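PDB 3HRG: uncharacterized protein BT_3980 with actin-like ATPase fold from Bacteroides thetaiotaomicron VPI-5482, which is of unknown function but adopts an actin-like ATPase fold, consistent with a distant relationship to the nucleotide-binding proteins of that superfamily. Local coordinates for residues Asn110-Lys113 with Val118-Phe121; Gln181-Asn186 with Leu207-Glu212; Leu216-Thr221 with Thr227-Leu232. All coordinates share one frame; numbering follows the deposited sequence.

Interaction 1: residues Asn110-Lys113 with Val118-Phe121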
# COMPACT_ATOMS: atom_id res chain seq x y z
N ASN A 110 -2.67 -11.71 3.41
CA ASN A 110 -3.61 -11.09 4.30
C ASN A 110 -5.04 -11.38 3.84
O ASN A 110 -5.38 -11.13 2.69
CB ASN A 110 -3.51 -9.59 4.26
CG ASN A 110 -2.13 -9.06 4.62
OD1 ASN A 110 -1.70 -8.09 4.00
ND2 ASN A 110 -1.46 -9.65 5.61
N ILE A 111 -5.88 -11.84 4.77
CA ILE A 111 -7.27 -12.05 4.50
C ILE A 111 -8.05 -10.78 4.90
O ILE A 111 -7.94 -10.31 6.04
CB ILE A 111 -7.83 -13.24 5.28
CG1 ILE A 111 -7.11 -14.51 4.86
CG2 ILE A 111 -9.37 -13.39 5.03
CD1 ILE A 111 -7.43 -15.75 5.73
N LEU A 112 -8.81 -10.23 3.97
CA LEU A 112 -9.65 -9.07 4.22
C LEU A 112 -11.06 -9.65 4.33
O LEU A 112 -11.79 -9.70 3.35
CB LEU A 112 -9.52 -8.04 3.11
CG LEU A 112 -8.20 -7.29 2.92
CD1 LEU A 112 -6.97 -8.16 2.54
CD2 LEU A 112 -8.41 -6.16 1.90
N LYS A 113 -11.43 -10.10 5.54
CA LYS A 113 -12.75 -10.78 5.75
C LYS A 113 -13.96 -9.93 5.35
O LYS A 113 -14.83 -10.40 4.61
CB LYS A 113 -12.89 -11.23 7.22
CG LYS A 113 -14.16 -12.04 7.49
N VAL A 118 -8.46 -11.76 -0.59
CA VAL A 118 -7.15 -12.06 -0.02
C VAL A 118 -6.11 -11.43 -0.86
O VAL A 118 -6.21 -11.45 -2.08
CB VAL A 118 -6.91 -13.58 0.01
CG1 VAL A 118 -5.47 -13.93 0.55
CG2 VAL A 118 -7.98 -14.24 0.82
N ILE A 119 -5.08 -10.86 -0.23
CA ILE A 119 -3.96 -10.28 -0.92
C ILE A 119 -2.75 -11.17 -0.58
O ILE A 119 -2.42 -11.32 0.61
CB ILE A 119 -3.66 -8.85 -0.45
CG1 ILE A 119 -4.85 -7.91 -0.76
CG2 ILE A 119 -2.33 -8.31 -1.12
CD1 ILE A 119 -5.09 -7.69 -2.24
N ILE A 120 -2.17 -11.79 -1.61
CA ILE A 120 -0.98 -12.64 -1.52
C ILE A 120 0.16 -11.73 -1.95
O ILE A 120 0.05 -11.05 -2.96
CB ILE A 120 -1.07 -13.87 -2.42
CG1 ILE A 120 -2.37 -14.65 -2.19
CG2 ILE A 120 0.13 -14.75 -2.17
CD1 ILE A 120 -2.67 -15.76 -3.28
N PHE A 121 1.24 -11.66 -1.15
CA PHE A 121 2.31 -10.69 -1.40
C PHE A 121 3.70 -11.23 -1.05
O PHE A 121 3.88 -12.07 -0.18
CB PHE A 121 2.03 -9.36 -0.65
CG PHE A 121 2.10 -9.45 0.86
CD1 PHE A 121 1.01 -9.90 1.61
CD2 PHE A 121 3.26 -9.08 1.54
CE1 PHE A 121 1.08 -9.97 3.01
CE2 PHE A 121 3.32 -9.16 2.94
CZ PHE A 121 2.22 -9.60 3.66
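Asn-110 and Ile-119 face each other as an antiparallel hydrogen-bonded pair. Asn-110 N donates to Ile-119 O at 2.8 Å, and Ile-119 N donates to Asn-110 O at 2.9 Å; both bonds are nearly straight. Next along, Ile-111 and Val-118 form the non-hydrogen-bonded pair, and Val-118 CA adds a CH···O contact to Asn-110 O at 3.4 Å. On their face of the sheet Ile-111 CG1 runs beside Val-118 CG2, 4.1 Å apart, the two side chains pointing the same way. The other face carries Asn-110, Leu-112 and Ile-119, with Leu-112 CD1 meeting Ile-119 CG1 at 3.9 Å.

The Asn-110 amide and the Phe-121 ring pass at a slant, Asn-110 OD1 3.5 Å from Phe-121 CE1, their planes 40° apart. Phe-121 brings its ring there with chi1 at 68°, where CG sits between the backbone N and carbonyl carbon, and Ile-119 O meets the ring at its edge, in plane. What fixes the amide lies outside the hairpin: OD1 is hydrogen-bonded to Thr-145 OG1 and Ser-142 N, ND2 to Phe-140 O, so this buried polar group is satisfied at both ends. Leu-112 and Ile-119 also pack on Ile-148 of helix 144-154. Paired strands 105-112 and 117-124, joined by a short turn, make a beta hairpin, here within a three-stranded antiparallel sheet.

Interaction 2: residues Gln181-Asn186 with Leu207-Glu212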
# COMPACT_ATOMS: atom_id res chain seq x y z
N GLN A 181 -17.62 -3.07 -3.44
CA GLN A 181 -17.10 -4.39 -3.88
C GLN A 181 -15.87 -4.18 -4.71
O GLN A 181 -15.89 -3.43 -5.67
CB GLN A 181 -18.12 -5.17 -4.71
CG GLN A 181 -17.57 -6.47 -5.38
CD GLN A 181 -17.03 -7.51 -4.40
OE1 GLN A 181 -15.89 -7.99 -4.54
NE2 GLN A 181 -17.82 -7.84 -3.38
N LEU A 182 -14.78 -4.85 -4.34
CA LEU A 182 -13.53 -4.73 -5.06
C LEU A 182 -13.67 -5.48 -6.37
O LEU A 182 -13.99 -6.65 -6.37
CB LEU A 182 -12.38 -5.34 -4.25
CG LEU A 182 -11.00 -5.25 -4.91
CD1 LEU A 182 -10.56 -3.81 -5.11
CD2 LEU A 182 -9.95 -6.02 -4.08
N LEU A 183 -13.45 -4.80 -7.47
CA LEU A 183 -13.52 -5.38 -8.83
C LEU A 183 -12.15 -5.80 -9.37
O LEU A 183 -12.05 -6.75 -10.15
CB LEU A 183 -14.11 -4.35 -9.79
CG LEU A 183 -15.50 -3.76 -9.52
CD1 LEU A 183 -15.75 -2.56 -10.44
CD2 LEU A 183 -16.61 -4.79 -9.62
N LEU A 184 -11.10 -5.08 -8.95
CA LEU A 184 -9.74 -5.31 -9.42
C LEU A 184 -8.73 -4.64 -8.52
O LEU A 184 -8.99 -3.52 -8.04
CB LEU A 184 -9.60 -4.73 -10.84
CG LEU A 184 -8.28 -4.76 -11.61
CD1 LEU A 184 -8.58 -4.92 -13.13
CD2 LEU A 184 -7.41 -3.55 -11.30
N ALA A 185 -7.60 -5.32 -8.31
CA ALA A 185 -6.45 -4.75 -7.59
C ALA A 185 -5.18 -5.23 -8.30
O ALA A 185 -4.90 -6.42 -8.32
CB ALA A 185 -6.43 -5.20 -6.17
N ASN A 186 -4.46 -4.32 -8.95
CA ASN A 186 -3.19 -4.71 -9.59
C ASN A 186 -2.24 -3.53 -9.64
O ASN A 186 -2.63 -2.38 -9.45
CB ASN A 186 -3.40 -5.31 -11.00
CG ASN A 186 -2.16 -6.08 -11.48
OD1 ASN A 186 -1.47 -6.68 -10.69
ND2 ASN A 186 -1.89 -6.03 -12.77
N LEU A 207 -12.54 -2.81 -17.58
CA LEU A 207 -13.67 -2.92 -16.65
C LEU A 207 -14.96 -2.26 -17.13
O LEU A 207 -15.96 -2.23 -16.40
CB LEU A 207 -13.23 -2.34 -15.31
CG LEU A 207 -12.14 -3.12 -14.57
CD1 LEU A 207 -11.80 -2.46 -13.22
CD2 LEU A 207 -12.61 -4.53 -14.38
N GLU A 208 -14.90 -1.74 -18.36
CA GLU A 208 -15.99 -1.06 -19.05
C GLU A 208 -16.53 0.10 -18.21
O GLU A 208 -17.74 0.27 -18.10
CB GLU A 208 -17.09 -2.05 -19.46
CG GLU A 208 -16.53 -3.27 -20.24
CD GLU A 208 -17.59 -4.26 -20.70
OE1 GLU A 208 -18.72 -3.88 -21.05
OE2 GLU A 208 -17.26 -5.45 -20.73
N PHE A 209 -15.62 0.87 -17.61
CA PHE A 209 -16.01 2.05 -16.86
C PHE A 209 -16.62 3.08 -17.82
O PHE A 209 -16.24 3.15 -19.00
CB PHE A 209 -14.84 2.64 -16.08
CG PHE A 209 -14.66 2.11 -14.68
CD1 PHE A 209 -14.88 0.78 -14.36
CD2 PHE A 209 -14.12 2.95 -13.70
CE1 PHE A 209 -14.68 0.32 -13.04
CE2 PHE A 209 -13.90 2.51 -12.40
CZ PHE A 209 -14.15 1.18 -12.07
N ASN A 210 -17.59 3.83 -17.31
CA ASN A 210 -18.31 4.84 -18.08
C ASN A 210 -17.51 6.14 -18.03
O ASN A 210 -17.27 6.70 -16.94
CB ASN A 210 -19.71 5.00 -17.49
CG ASN A 210 -20.56 5.91 -18.29
OD1 ASN A 210 -20.31 7.10 -18.37
ND2 ASN A 210 -21.62 5.36 -18.87
N GLN A 211 -17.10 6.62 -19.19
CA GLN A 211 -16.28 7.85 -19.27
C GLN A 211 -16.93 9.11 -18.66
O GLN A 211 -16.20 9.97 -18.20
CB GLN A 211 -15.83 8.12 -20.70
CG GLN A 211 -14.89 7.07 -21.26
CD GLN A 211 -14.47 7.43 -22.67
OE1 GLN A 211 -14.91 6.79 -23.64
NE2 GLN A 211 -13.71 8.49 -22.80
N GLU A 212 -18.26 9.18 -18.65
CA GLU A 212 -19.02 10.30 -18.06
C GLU A 212 -19.38 10.18 -16.57
O GLU A 212 -19.27 11.15 -15.84
CB GLU A 212 -20.36 10.50 -18.85
CG GLU A 212 -21.51 11.35 -18.15
CD GLU A 212 -21.14 12.82 -17.86
OE1 GLU A 212 -20.54 13.52 -18.71
OE2 GLU A 212 -21.48 13.30 -16.76
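Leu-184 and Leu-207 meet through methyl and methylene groups, their side chains passing at a slant. Leu-207 CD1 sits 4.0 Å from Leu-184 CB and 4.1 Å from Leu-184 CD1, so one methyl rests against both the root and the end of its partner. The two leucines use different first torsions. Leu-207, whose CB points toward the strand, has CG anti to the carbonyl carbon (chi1 -67°) and makes the contact with CD1, whereas in Leu-184 CG lies opposite the backbone N (chi1 178°). With chi2 at 147°, off the usual staggered values, the isobutyl end of Leu-184 is turned to leave CB and CD1 both beside Leu-207 CD1. That side chain also touches Val-203 and Gln-206 of helix 193-206.

One residue back, Leu-183 sends CD1 to the edge of the Phe-209 ring, near its plane, 4.0 Å from CE1. Leu-207 O also lies in plane at an edge of this ring, and Trp-204 meets it edge-to-face. No hydrogen bond joins the two segments.

Both neighbours in the strand can lean toward the 207-212 loop because Leu-183 and Leu-184 pair with the same residue, Cys-176. Across from them, the chain leaves helix 193-206 through Glu-208, whose positive phi closes a Schellman motif, and farther along Asn-210 OD1 takes the N-H of Glu-212 in an Asx turn. The contact thus sets a classic beta bulge in an outermost strand against a helix-terminating Schellman turn.

Interaction 3: residues Leu216-Thr221 with Thr227-Leu232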
# COMPACT_ATOMS: atom_id res chain seq x y z
N LEU A 216 -12.19 8.67 -11.35
CA LEU A 216 -10.79 8.36 -11.12
C LEU A 216 -10.31 9.27 -10.00
O LEU A 216 -10.44 10.52 -10.10
CB LEU A 216 -9.92 8.56 -12.37
CG LEU A 216 -8.42 8.49 -12.15
CD1 LEU A 216 -8.03 7.12 -11.52
CD2 LEU A 216 -7.65 8.78 -13.46
N HIS A 217 -9.76 8.67 -8.95
CA HIS A 217 -9.20 9.36 -7.79
C HIS A 217 -7.70 9.02 -7.69
O HIS A 217 -7.31 7.86 -7.64
CB HIS A 217 -9.96 8.97 -6.52
CG HIS A 217 -11.40 9.37 -6.53
ND1 HIS A 217 -11.87 10.43 -5.80
CD2 HIS A 217 -12.47 8.87 -7.19
CE1 HIS A 217 -13.17 10.57 -6.00
NE2 HIS A 217 -13.57 9.64 -6.85
N LEU A 218 -6.87 10.04 -7.70
CA LEU A 218 -5.42 9.88 -7.70
C LEU A 218 -4.77 10.33 -6.40
O LEU A 218 -5.19 11.33 -5.79
CB LEU A 218 -4.82 10.72 -8.84
CG LEU A 218 -5.21 10.36 -10.26
CD1 LEU A 218 -4.81 11.46 -11.22
CD2 LEU A 218 -4.59 9.04 -10.64
N THR A 219 -3.76 9.59 -5.96
CA THR A 219 -3.00 9.96 -4.79
C THR A 219 -1.55 9.50 -4.96
O THR A 219 -1.26 8.66 -5.82
CB THR A 219 -3.63 9.40 -3.49
OG1 THR A 219 -2.96 10.00 -2.37
CG2 THR A 219 -3.55 7.91 -3.42
N GLY A 220 -0.64 10.05 -4.16
CA GLY A 220 0.78 9.66 -4.20
C GLY A 220 1.79 10.61 -4.83
O GLY A 220 1.69 11.84 -4.71
N THR A 221 2.78 10.03 -5.50
CA THR A 221 3.86 10.80 -6.11
C THR A 221 3.46 11.32 -7.50
O THR A 221 3.82 10.74 -8.52
CB THR A 221 5.12 9.92 -6.20
OG1 THR A 221 4.86 8.83 -7.08
CG2 THR A 221 5.49 9.34 -4.81
N THR A 227 0.64 17.63 -17.08
CA THR A 227 0.57 16.77 -18.26
C THR A 227 -0.31 15.56 -18.00
O THR A 227 -1.15 15.21 -18.84
CB THR A 227 1.98 16.34 -18.69
OG1 THR A 227 2.72 17.52 -19.01
CG2 THR A 227 1.95 15.41 -19.92
N LEU A 228 -0.11 14.92 -16.86
CA LEU A 228 -0.90 13.78 -16.48
C LEU A 228 -2.41 14.12 -16.50
O LEU A 228 -3.20 13.40 -17.14
CB LEU A 228 -0.49 13.31 -15.08
CG LEU A 228 -1.21 12.12 -14.46
CD1 LEU A 228 -1.04 10.85 -15.31
CD2 LEU A 228 -0.69 11.93 -13.01
N MSE A 229 -2.79 15.20 -15.82
CA MSE A 229 -4.21 15.58 -15.71
C MSE A 229 -4.79 16.02 -17.06
O MSE A 229 -5.93 15.66 -17.41
CB MSE A 229 -4.41 16.69 -14.66
CG MSE A 229 -3.98 16.33 -13.29
SE MSE A 229 -5.14 14.98 -12.56
CE MSE A 229 -6.59 16.20 -12.08
N ASN A 230 -4.02 16.77 -17.84
CA ASN A 230 -4.53 17.21 -19.14
C ASN A 230 -4.88 16.04 -20.05
O ASN A 230 -5.91 16.07 -20.71
CB ASN A 230 -3.57 18.14 -19.85
CG ASN A 230 -3.55 19.52 -19.26
OD1 ASN A 230 -4.42 19.87 -18.45
ND2 ASN A 230 -2.59 20.34 -19.67
N GLU A 231 -4.03 15.02 -20.07
CA GLU A 231 -4.27 13.82 -20.88
C GLU A 231 -5.39 12.97 -20.34
O GLU A 231 -6.23 12.53 -21.10
CB GLU A 231 -3.02 12.95 -21.03
CG GLU A 231 -2.23 13.28 -22.25
CD GLU A 231 -3.03 12.94 -23.54
OE1 GLU A 231 -3.64 11.83 -23.66
OE2 GLU A 231 -3.09 13.81 -24.39
N LEU A 232 -5.37 12.68 -19.05
CA LEU A 232 -6.47 11.88 -18.48
C LEU A 232 -7.85 12.54 -18.68
O LEU A 232 -8.83 11.82 -18.97
CB LEU A 232 -6.23 11.60 -17.00
CG LEU A 232 -5.12 10.63 -16.62
CD1 LEU A 232 -4.83 10.79 -15.13
CD2 LEU A 232 -5.40 9.16 -17.00
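Leu-218 sets its CD1 methyl against two side chains of the helix, 3.8 Å from SE of Met-229 and 4.0 Å from CD1 of Leu-232. It meets them in different ways. With Leu-232 the approach is tip to tip, methyl against methyl; with Met-229, modelled as selenomethionine, the chains slide past each other in opposite directions. Met-229 can do this because it is folded: chi2 of -68° and chi3 of -79° bend the chain twice, so that SE, rather than CB, comes near the strand.

Leu-216, two residues earlier and on the same face of the strand, sets CD2 3.8 Å from Leu-232 CD1, the two side chains crossing at about a right angle. The same Leu-232 methyl is therefore shared by both strand leucines. They reach it along different directions, CG being opposite the backbone N in Leu-216 (chi1 170°) but opposite the carbonyl carbon in Leu-218.

Strand 216-220 and helix 227-232 run almost antiparallel, with segment axes 12.2 Å apart. Around them, Val-239 of the adjoining strand touches Leu-216, Leu-218 and Met-229, while Leu-232 also leans on Leu-200 of helix 193-206. This is the first half of a beta-alpha-beta unit completed by strand 239-241. Nothing polar crosses the interface, so helix and sheet are held together here by dispersion and the burial of aliphatic groups and the selenomethionine side chain, whose selenium stands in for methionine sulfur, without directional bonds.

How the interactions relate
From the N terminus, interaction 1 comes first and closes the tight turn between strands 105-112 and 117-124, a local hairpin in the three-stranded sheet. Interaction 2 closes a longer excursion, from strand 181-189 through helix 193-206 to the loop that follows. Interaction 3 then opens a few residues later, closing the short connection between strand 215-220 and helix 225-235. The three follow one another in series; none nests in or crosses another. Interactions 2 and 3 reach the same five-stranded mixed sheet, their centres 16 Å apart, whereas interactions 1 and 3 lie on opposite sides of the chain's centre, about 27 Å apart between centres.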